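Local atomic coordinates of ribulose-1,5-bisphosphate carboxylase/oxygenase large subunit (Rhodopseudomonas palustris, PDB entry 3QFW), a protein that probably binds magnesium and is classed with the ribulose-bisphosphate carboxylases, although, as a Rubisco-like protein, its true reaction remains uncertain. Residues I151-V160 and L353-V361; T281-R289 and R326-Y334. All coordinates share one frame; numbering follows the deposited sequence. Where two conformers were deposited one is given.

Contact 1: I151-V160 and L353-V361; sequences IAHQLALGGV and LTEQASRFV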
loop_
_atom_site.group_PDB
_atom_site.type_symbol
_atom_site.label_atom_id
_atom_site.label_comp_id
_atom_site.label_asym_id
_atom_site.label_seq_id
_atom_site.Cartn_x
_atom_site.Cartn_y
_atom_site.Cartn_z
ATOM N N ILE B 151 26.263 -17.997 -4.314
ATOM C CA ILE B 151 25.135 -18.355 -5.168
ATOM C C ILE B 151 25.061 -17.449 -6.387
ATOM O O ILE B 151 24.939 -17.925 -7.524
ATOM C CB ILE B 151 23.798 -18.250 -4.412
ATOM C CG1 ILE B 151 23.741 -19.285 -3.288
ATOM C CG2 ILE B 151 22.633 -18.427 -5.379
ATOM C CD1 ILE B 151 24.046 -20.692 -3.741
ATOM N N ALA B 152 25.129 -16.142 -6.152
ATOM C CA ALA B 152 25.106 -15.172 -7.244
ATOM C C ALA B 152 26.199 -15.459 -8.263
ATOM O O ALA B 152 25.986 -15.351 -9.476
ATOM C CB ALA B 152 25.257 -13.765 -6.712
ATOM N N HIS B 153 27.376 -15.819 -7.763
ATOM C CA HIS B 153 28.521 -16.099 -8.623
ATOM C C HIS B 153 28.208 -17.276 -9.546
ATOM O O HIS B 153 28.472 -17.232 -10.753
ATOM C CB HIS B 153 29.761 -16.380 -7.770
ATOM C CG HIS B 153 31.035 -16.477 -8.558
ATOM N ND1 HIS B 153 31.725 -15.368 -9.003
ATOM C CD2 HIS B 153 31.748 -17.553 -8.970
ATOM C CE1 HIS B 153 32.810 -15.756 -9.652
ATOM N NE2 HIS B 153 32.843 -17.077 -9.650
ATOM N N GLN B 154 27.635 -18.330 -8.973
ATOM C CA GLN B 154 27.280 -19.503 -9.755
ATOM C C GLN B 154 26.210 -19.166 -10.794
ATOM O O GLN B 154 26.296 -19.593 -11.933
ATOM C CB GLN B 154 26.850 -20.655 -8.850
ATOM C CG GLN B 154 27.966 -21.128 -7.927
ATOM C CD GLN B 154 27.459 -21.928 -6.740
ATOM O OE1 GLN B 154 27.014 -23.067 -6.883
ATOM N NE2 GLN B 154 27.526 -21.329 -5.555
ATOM N N LEU B 155 25.213 -18.374 -10.407
ATOM C CA LEU B 155 24.174 -17.977 -11.353
ATOM C C LEU B 155 24.755 -17.153 -12.508
ATOM O O LEU B 155 24.501 -17.433 -13.681
ATOM C CB LEU B 155 23.064 -17.200 -10.630
ATOM C CG LEU B 155 22.351 -18.032 -9.562
ATOM C CD1 LEU B 155 21.514 -17.143 -8.627
ATOM C CD2 LEU B 155 21.503 -19.117 -10.207
ATOM N N ALA B 156 25.547 -16.141 -12.166
ATOM C CA ALA B 156 26.121 -15.246 -13.167
ATOM C C ALA B 156 27.066 -16.008 -14.097
ATOM O O ALA B 156 27.140 -15.731 -15.296
ATOM C CB ALA B 156 26.841 -14.085 -12.483
ATOM N N LEU B 157 27.765 -16.990 -13.544
ATOM C CA LEU B 157 28.628 -17.851 -14.347
ATOM C C LEU B 157 27.833 -18.580 -15.427
ATOM O O LEU B 157 28.361 -18.876 -16.493
ATOM C CB LEU B 157 29.381 -18.854 -13.463
ATOM C CG LEU B 157 30.796 -18.447 -13.033
ATOM C CD1 LEU B 157 31.481 -19.582 -12.277
ATOM C CD2 LEU B 157 31.624 -18.052 -14.251
ATOM N N GLY B 158 26.560 -18.848 -15.148
ATOM C CA GLY B 158 25.691 -19.554 -16.073
ATOM C C GLY B 158 25.089 -18.696 -17.169
ATOM O O GLY B 158 24.430 -19.206 -18.078
ATOM N N GLY B 159 25.319 -17.391 -17.099
ATOM C CA GLY B 159 24.858 -16.488 -18.143
ATOM C C GLY B 159 23.493 -15.849 -17.901
ATOM O O GLY B 159 22.919 -15.223 -18.792
ATOM N N VAL B 160 22.971 -16.006 -16.692
ATOM C CA VAL B 160 21.710 -15.362 -16.309
ATOM C C VAL B 160 21.837 -13.846 -16.458
ATOM O O VAL B 160 22.820 -13.261 -16.009
ATOM C CB VAL B 160 21.347 -15.708 -14.855
ATOM C CG1 VAL B 160 20.054 -15.002 -14.421
ATOM C CG2 VAL B 160 21.214 -17.208 -14.696
ATOM N N LEU B 353 24.732 -25.948 -10.050
ATOM C CA LEU B 353 23.964 -24.718 -10.214
ATOM C C LEU B 353 24.329 -23.998 -11.508
ATOM O O LEU B 353 23.454 -23.637 -12.297
ATOM C CB LEU B 353 24.182 -23.783 -9.023
ATOM C CG LEU B 353 23.382 -22.476 -9.027
ATOM C CD1 LEU B 353 21.881 -22.754 -9.013
ATOM C CD2 LEU B 353 23.761 -21.598 -7.844
ATOM N N THR B 354 25.624 -23.780 -11.711
ATOM C CA THR B 354 26.093 -23.119 -12.922
ATOM C C THR B 354 25.720 -23.936 -14.150
ATOM O O THR B 354 25.290 -23.384 -15.162
ATOM C CB THR B 354 27.613 -22.863 -12.887
ATOM O OG1 THR B 354 27.931 -22.016 -11.775
ATOM C CG2 THR B 354 28.075 -22.191 -14.171
ATOM N N GLU B 355 25.879 -25.254 -14.058
ATOM C CA GLU B 355 25.515 -26.141 -15.156
ATOM C C GLU B 355 24.030 -26.053 -15.500
ATOM O O GLU B 355 23.663 -25.889 -16.671
ATOM C CB GLU B 355 25.898 -27.591 -14.832
ATOM C CG GLU B 355 25.402 -28.602 -15.855
ATOM C CD GLU B 355 25.670 -30.032 -15.426
ATOM O OE1 GLU B 355 26.190 -30.224 -14.307
ATOM O OE2 GLU B 355 25.364 -30.962 -16.206
ATOM N N GLN B 356 23.182 -26.160 -14.480
ATOM C CA GLN B 356 21.737 -26.128 -14.679
ATOM C C GLN B 356 21.255 -24.750 -15.120
ATOM O O GLN B 356 20.281 -24.642 -15.863
ATOM C CB GLN B 356 20.998 -26.582 -13.414
ATOM C CG GLN B 356 21.295 -28.018 -12.999
ATOM C CD GLN B 356 21.072 -29.021 -14.122
ATOM O OE1 GLN B 356 20.348 -28.753 -15.081
ATOM N NE2 GLN B 356 21.696 -30.188 -14.003
ATOM N N ALA B 357 21.936 -23.704 -14.659
ATOM C CA ALA B 357 21.625 -22.332 -15.066
ATOM C C ALA B 357 21.969 -22.117 -16.534
ATOM O O ALA B 357 21.230 -21.471 -17.279
ATOM C CB ALA B 357 22.396 -21.355 -14.227
ATOM N N SER B 358 23.115 -22.643 -16.941
ATOM C CA SER B 358 23.525 -22.547 -18.332
ATOM C C SER B 358 22.497 -23.248 -19.205
ATOM O O SER B 358 22.142 -22.762 -20.273
ATOM C CB SER B 358 24.906 -23.180 -18.535
ATOM O OG SER B 358 25.895 -22.501 -17.779
ATOM N N ARG B 359 22.020 -24.392 -18.731
ATOM C CA ARG B 359 21.018 -25.168 -19.445
ATOM C C ARG B 359 19.819 -24.291 -19.757
ATOM O O ARG B 359 19.344 -24.244 -20.887
ATOM C CB ARG B 359 20.576 -26.358 -18.592
ATOM C CG ARG B 359 20.993 -27.704 -19.131
ATOM C CD ARG B 359 20.049 -28.164 -20.229
ATOM N NE ARG B 359 20.570 -29.322 -20.951
ATOM C CZ ARG B 359 20.564 -30.565 -20.480
ATOM N NH1 ARG B 359 20.070 -30.822 -19.276
ATOM N NH2 ARG B 359 21.061 -31.554 -21.213
ATOM N N PHE B 360 19.331 -23.599 -18.734
ATOM C CA PHE B 360 18.182 -22.717 -18.888
ATOM C C PHE B 360 18.493 -21.574 -19.845
ATOM O O PHE B 360 17.762 -21.329 -20.806
ATOM C CB PHE B 360 17.765 -22.159 -17.531
ATOM C CG PHE B 360 16.596 -21.223 -17.598
ATOM C CD1 PHE B 360 15.305 -21.693 -17.430
ATOM C CD2 PHE B 360 16.789 -19.871 -17.830
ATOM C CE1 PHE B 360 14.222 -20.827 -17.494
ATOM C CE2 PHE B 360 15.707 -19.000 -17.890
ATOM C CZ PHE B 360 14.431 -19.481 -17.733
ATOM N N VAL B 361 19.573 -20.864 -19.558
ATOM C CA VAL B 361 19.997 -19.755 -20.390
ATOM C C VAL B 361 20.117 -20.153 -21.865
ATOM O O VAL B 361 19.641 -19.433 -22.746
ATOM C CB VAL B 361 21.330 -19.175 -19.886
ATOM C CG1 VAL B 361 21.982 -18.310 -20.954
ATOM C CG2 VAL B 361 21.116 -18.403 -18.599
#

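Contact 2: T281-R289 and R326-Y334; sequences TVFPNYGGR and RVNELLRFY. With SO4 (sulfate ion), chain G.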
loop_
_atom_site.group_PDB
_atom_site.type_symbol
_atom_site.label_atom_id
_atom_site.label_comp_id
_atom_site.label_asym_id
_atom_site.label_seq_id
_atom_site.Cartn_x
_atom_site.Cartn_y
_atom_site.Cartn_z
ATOM N N THR B 281 9.093 -5.586 -14.482
ATOM C CA THR B 281 8.047 -5.759 -13.493
ATOM C C THR B 281 7.755 -7.242 -13.253
ATOM O O THR B 281 7.391 -7.988 -14.178
ATOM C CB THR B 281 6.785 -4.922 -13.846
ATOM O OG1 THR B 281 5.827 -5.042 -12.797
ATOM C CG2 THR B 281 6.150 -5.375 -15.175
ATOM N N VAL B 282 7.961 -7.658 -12.003
ATOM C CA VAL B 282 7.808 -9.049 -11.600
ATOM C C VAL B 282 6.338 -9.345 -11.290
ATOM O O VAL B 282 5.647 -8.527 -10.706
ATOM C CB VAL B 282 8.677 -9.357 -10.354
ATOM C CG1 VAL B 282 8.473 -10.792 -9.870
ATOM C CG2 VAL B 282 10.148 -9.069 -10.638
ATOM N N PHE B 283 5.868 -10.517 -11.705
ATOM C CA PHE B 283 4.498 -10.953 -11.434
ATOM C C PHE B 283 4.438 -12.470 -11.507
ATOM O O PHE B 283 5.222 -13.102 -12.242
ATOM C CB PHE B 283 3.510 -10.346 -12.436
ATOM C CG PHE B 283 3.746 -10.776 -13.870
ATOM C CD1 PHE B 283 2.960 -11.757 -14.455
ATOM C CD2 PHE B 283 4.735 -10.177 -14.624
ATOM C CE1 PHE B 283 3.166 -12.138 -15.781
ATOM C CE2 PHE B 283 4.958 -10.555 -15.955
ATOM C CZ PHE B 283 4.172 -11.539 -16.523
ATOM N N PRO B 284 3.517 -13.064 -10.746
ATOM C CA PRO B 284 3.371 -14.521 -10.746
ATOM C C PRO B 284 2.761 -14.995 -12.057
ATOM O O PRO B 284 1.712 -14.503 -12.482
ATOM C CB PRO B 284 2.437 -14.784 -9.554
ATOM C CG PRO B 284 1.712 -13.495 -9.336
ATOM C CD PRO B 284 2.650 -12.406 -9.744
ATOM N N ASN B 285 3.449 -15.931 -12.705
ATOM C CA ASN B 285 3.015 -16.476 -13.984
ATOM C C ASN B 285 1.735 -17.264 -13.758
ATOM O O ASN B 285 1.444 -17.669 -12.628
ATOM C CB ASN B 285 4.117 -17.395 -14.536
ATOM C CG ASN B 285 3.872 -17.826 -15.974
ATOM O OD1 ASN B 285 3.679 -17.001 -16.865
ATOM N ND2 ASN B 285 3.883 -19.132 -16.199
ATOM N N TYR B 286 0.948 -17.463 -14.810
ATOM C CA TYR B 286 -0.194 -18.355 -14.703
ATOM C C TYR B 286 0.358 -19.742 -14.411
ATOM O O TYR B 286 1.508 -20.030 -14.735
ATOM C CB TYR B 286 -1.000 -18.366 -16.000
ATOM C CG TYR B 286 -0.212 -18.860 -17.186
ATOM C CD1 TYR B 286 0.614 -18.001 -17.894
ATOM C CD2 TYR B 286 -0.298 -20.183 -17.600
ATOM C CE1 TYR B 286 1.338 -18.441 -18.980
ATOM C CE2 TYR B 286 0.421 -20.638 -18.692
ATOM C CZ TYR B 286 1.240 -19.760 -19.376
ATOM O OH TYR B 286 1.962 -20.194 -20.465
ATOM N N GLY B 287 -0.448 -20.595 -13.792
ATOM C CA GLY B 287 -0.033 -21.963 -13.528
ATOM C C GLY B 287 1.094 -22.102 -12.515
ATOM O O GLY B 287 1.545 -23.213 -12.233
ATOM N N GLY B 288 1.563 -20.975 -11.983
ATOM C CA GLY B 288 2.526 -20.992 -10.898
ATOM C C GLY B 288 1.791 -21.223 -9.585
ATOM O O GLY B 288 0.701 -21.797 -9.578
ATOM N N ARG B 289 2.378 -20.770 -8.480
ATOM C CA ARG B 289 1.766 -20.937 -7.161
ATOM C C ARG B 289 0.535 -20.054 -6.979
ATOM O O ARG B 289 -0.288 -20.294 -6.090
ATOM C CB ARG B 289 2.771 -20.615 -6.051
ATOM C CG ARG B 289 3.950 -21.565 -5.963
ATOM C CD ARG B 289 4.705 -21.363 -4.655
ATOM N NE ARG B 289 5.114 -19.974 -4.467
ATOM C CZ ARG B 289 6.236 -19.458 -4.958
ATOM N NH1 ARG B 289 7.057 -20.217 -5.671
ATOM N NH2 ARG B 289 6.535 -18.184 -4.741
ATOM N N ARG B 326 9.301 -25.641 -19.165
ATOM C CA ARG B 326 8.294 -24.596 -19.368
ATOM C C ARG B 326 8.762 -23.526 -20.350
ATOM O O ARG B 326 7.950 -22.763 -20.869
ATOM C CB ARG B 326 7.931 -23.911 -18.045
ATOM C CG ARG B 326 7.411 -24.817 -16.935
ATOM C CD ARG B 326 5.958 -25.238 -17.146
ATOM N NE ARG B 326 5.086 -24.130 -17.536
ATOM C CZ ARG B 326 4.398 -23.367 -16.692
ATOM N NH1 ARG B 326 4.480 -23.569 -15.382
ATOM N NH2 ARG B 326 3.627 -22.392 -17.161
ATOM N N VAL B 327 10.068 -23.465 -20.588
ATOM C CA VAL B 327 10.661 -22.375 -21.365
ATOM C C VAL B 327 10.025 -22.124 -22.748
ATOM O O VAL B 327 9.647 -20.999 -23.056
ATOM C CB VAL B 327 12.189 -22.542 -21.501
ATOM C CG1 VAL B 327 12.715 -21.721 -22.670
ATOM C CG2 VAL B 327 12.877 -22.151 -20.208
ATOM N N ASN B 328 9.896 -23.149 -23.580
ATOM C CA ASN B 328 9.293 -22.923 -24.897
ATOM C C ASN B 328 7.835 -22.461 -24.823
ATOM O O ASN B 328 7.439 -21.521 -25.520
ATOM C CB ASN B 328 9.456 -24.144 -25.814
ATOM C CG ASN B 328 10.899 -24.389 -26.193
ATOM O OD1 ASN B 328 11.747 -23.505 -26.053
ATOM N ND2 ASN B 328 11.190 -25.592 -26.678
ATOM N N GLU B 329 7.048 -23.125 -23.983
ATOM C CA GLU B 329 5.684 -22.680 -23.679
ATOM C C GLU B 329 5.638 -21.181 -23.380
ATOM O O GLU B 329 4.871 -20.430 -23.988
ATOM C CB GLU B 329 5.103 -23.458 -22.485
ATOM C CG GLU B 329 3.752 -22.902 -21.975
ATOM C CD GLU B 329 3.429 -23.292 -20.529
ATOM O OE1 GLU B 329 4.142 -24.141 -19.954
ATOM O OE2 GLU B 329 2.450 -22.741 -19.970
ATOM N N LEU B 330 6.467 -20.740 -22.445
ATOM C CA LEU B 330 6.376 -19.355 -21.997
ATOM C C LEU B 330 6.830 -18.367 -23.067
ATOM O O LEU B 330 6.322 -17.252 -23.147
ATOM C CB LEU B 330 7.132 -19.149 -20.684
ATOM C CG LEU B 330 6.474 -19.865 -19.502
ATOM C CD1 LEU B 330 7.336 -19.727 -18.267
ATOM C CD2 LEU B 330 5.075 -19.314 -19.252
ATOM N N LEU B 331 7.794 -18.771 -23.887
ATOM C CA LEU B 331 8.253 -17.899 -24.956
ATOM C C LEU B 331 7.247 -17.871 -26.095
ATOM O O LEU B 331 7.120 -16.862 -26.789
ATOM C CB LEU B 331 9.637 -18.311 -25.448
ATOM C CG LEU B 331 10.831 -17.842 -24.606
ATOM C CD1 LEU B 331 10.502 -16.683 -23.698
ATOM C CD2 LEU B 331 11.431 -18.975 -23.809
ATOM N N ARG B 332 6.528 -18.977 -26.287
ATOM C CA ARG B 332 5.409 -18.977 -27.230
ATOM C C ARG B 332 4.323 -18.046 -26.696
ATOM O O ARG B 332 3.738 -17.254 -27.435
ATOM C CB ARG B 332 4.842 -20.383 -27.414
ATOM C CG ARG B 332 5.736 -21.305 -28.248
ATOM C CD ARG B 332 5.272 -22.768 -28.178
ATOM N NE ARG B 332 6.300 -23.676 -28.702
ATOM C CZ ARG B 332 6.663 -24.817 -28.123
ATOM N NH1 ARG B 332 6.080 -25.219 -27.000
ATOM N NH2 ARG B 332 7.618 -25.558 -28.657
ATOM N N PHE B 333 4.061 -18.156 -25.400
ATOM C CA PHE B 333 3.011 -17.364 -24.780
ATOM C C PHE B 333 3.312 -15.871 -24.822
ATOM O O PHE B 333 2.481 -15.067 -25.251
ATOM C CB PHE B 333 2.801 -17.792 -23.325
ATOM C CG PHE B 333 1.589 -17.167 -22.695
ATOM C CD1 PHE B 333 0.330 -17.684 -22.947
ATOM C CD2 PHE B 333 1.706 -16.049 -21.881
ATOM C CE1 PHE B 333 -0.797 -17.112 -22.389
ATOM C CE2 PHE B 333 0.588 -15.470 -21.317
ATOM C CZ PHE B 333 -0.665 -15.998 -21.563
ATOM N N TYR B 334 4.506 -15.505 -24.371
ATOM C CA TYR B 334 4.840 -14.101 -24.172
ATOM C C TYR B 334 5.574 -13.454 -25.334
ATOM O O TYR B 334 5.683 -12.234 -25.403
ATOM C CB TYR B 334 5.689 -13.940 -22.904
ATOM C CG TYR B 334 4.941 -14.162 -21.605
ATOM C CD1 TYR B 334 4.019 -13.227 -21.148
ATOM C CD2 TYR B 334 5.179 -15.287 -20.823
ATOM C CE1 TYR B 334 3.333 -13.413 -19.960
ATOM C CE2 TYR B 334 4.493 -15.485 -19.617
ATOM C CZ TYR B 334 3.572 -14.535 -19.195
ATOM O OH TYR B 334 2.881 -14.704 -18.007
HETATM S S SO4 G . 8.515 -28.279 -25.604
HETATM O O1 SO4 G . 9.674 -27.655 -24.966
HETATM O O2 SO4 G . 8.352 -29.630 -25.063
HETATM O O3 SO4 G . 8.711 -28.355 -27.045
HETATM O O4 SO4 G . 7.318 -27.481 -25.331
#

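Contact 1: I151-V160 and L353-V361
Leu353 lays CD2 over one face of the Gln154 side-chain amide, 3.9 Å from its CD, while the amide NE2 bonds back to Ser150 O. The backbone carbonyl of Gln154 is met at its flank: Thr354 OG1 donates to Gln154 O at 2.9 Å (C=O...OG1 106°), tilted out of the carbonyl plane. With chi1 at -61°, OG1 sits beside the backbone N of Thr354, and CG2 is sent the other way, to 3.7 Å from Leu157 CB. A valine here would lack the hydroxyl and is likely to leave Gln154 O with little beyond the weak helical bond from Gly158 N. Ser358 OG, bonded back to Thr354 O, lies 3.4 Å from Gly158 CA, and a CB on Gly158 would collide with Ala357 CB. Gly159, with positive phi, completes a Schellman motif after the helix, and Val361 CG2 packs 3.4 Å from Gly158 O. The axes of segments 151-157 and 353-361 approach to 7.8 Å on the outside of the TIM barrel, where the last helix meets the one after the first strand. One hydroxyl bond, helped by a CA-H...O contact from Ser358 to Gly158 O, thus joins helices that otherwise meet mainly through aliphatic side chains and bare glycine backbone.

Contact 2: T281-R289 and R326-Y334
Tyr286 reaches across to helix 327-334 and donates its OH to Glu329 OE2 at 2.6 Å, on the anti side of the carboxylate and 32° out of its plane. Its ring slides past Phe333, with Tyr286 CE1 above the centre of one Phe333 face; the ring planes stand 46° apart. Next to it, Tyr334 OH donates to Asn285 OD1 at 2.7 Å, within the carbonyl plane and nearly in line (C=O...OH 158°). That hydroxyl also meets the edge of the Phe283 ring, Tyr334 OH lying 3.4 Å from Phe283 CE1. Leu330 CD2 fills the angle between Asn285 ND2 and the Tyr286 ring.

Asn285 to Gly288 form a type II beta turn, with Gly287 at the positive-phi corner. The turn follows strand 280-284 at the C-terminal end of the TIM-barrel strands, the end that carries the active site in this family; a sulfate ion, probably from the crystallisation liquor, lies about 5 Å from the Tyr286 side chain.

Behind these contacts, Arg326 holds Glu329 side-on. Arg326 NE meets Glu329 OE1 at 2.6 Å as a salt bridge and Arg326 NH2 meets Glu329 OE2 at 3.1 Å, on the same face of the carboxylate as Tyr286 OH. Bends at chi2 and chi3 bring the guanidinium beside Glu329, between the helix and the turn. Thr294 and Cys297 of helix 294-305 also touch Tyr286, and Pro318 packs on Asn285 and Tyr334. Beyond the turn, Arg289 makes a salt bridge to Glu31 of the second subunit. On the outer side of the helix, Arg332 NH1 donates to O4 of another such sulfate at 3.1 Å.

In the fold
The chain first builds the antiparallel sheet of its N-terminal part and then enters the barrel. Strand 133-138 leads into helix 145-157, which supplies the first half of contact 1; its partner, helix 353-366, comes only after the last barrel strand, 339-341. Contact 1 therefore closes a loop of nearly 200 residues and joins the two ends of the barrel wall. Contact 2 is nested within that loop and spans a far shorter one, from the turn after strand 280-284 to helix 327-334, with helix 294-305 and strand 315-319 in between. The contact centres are 20 Å apart, yet they meet directly: Phe360 CE1 packs 3.3 Å from Val327 CG2, linking helices 353-366 and 327-334.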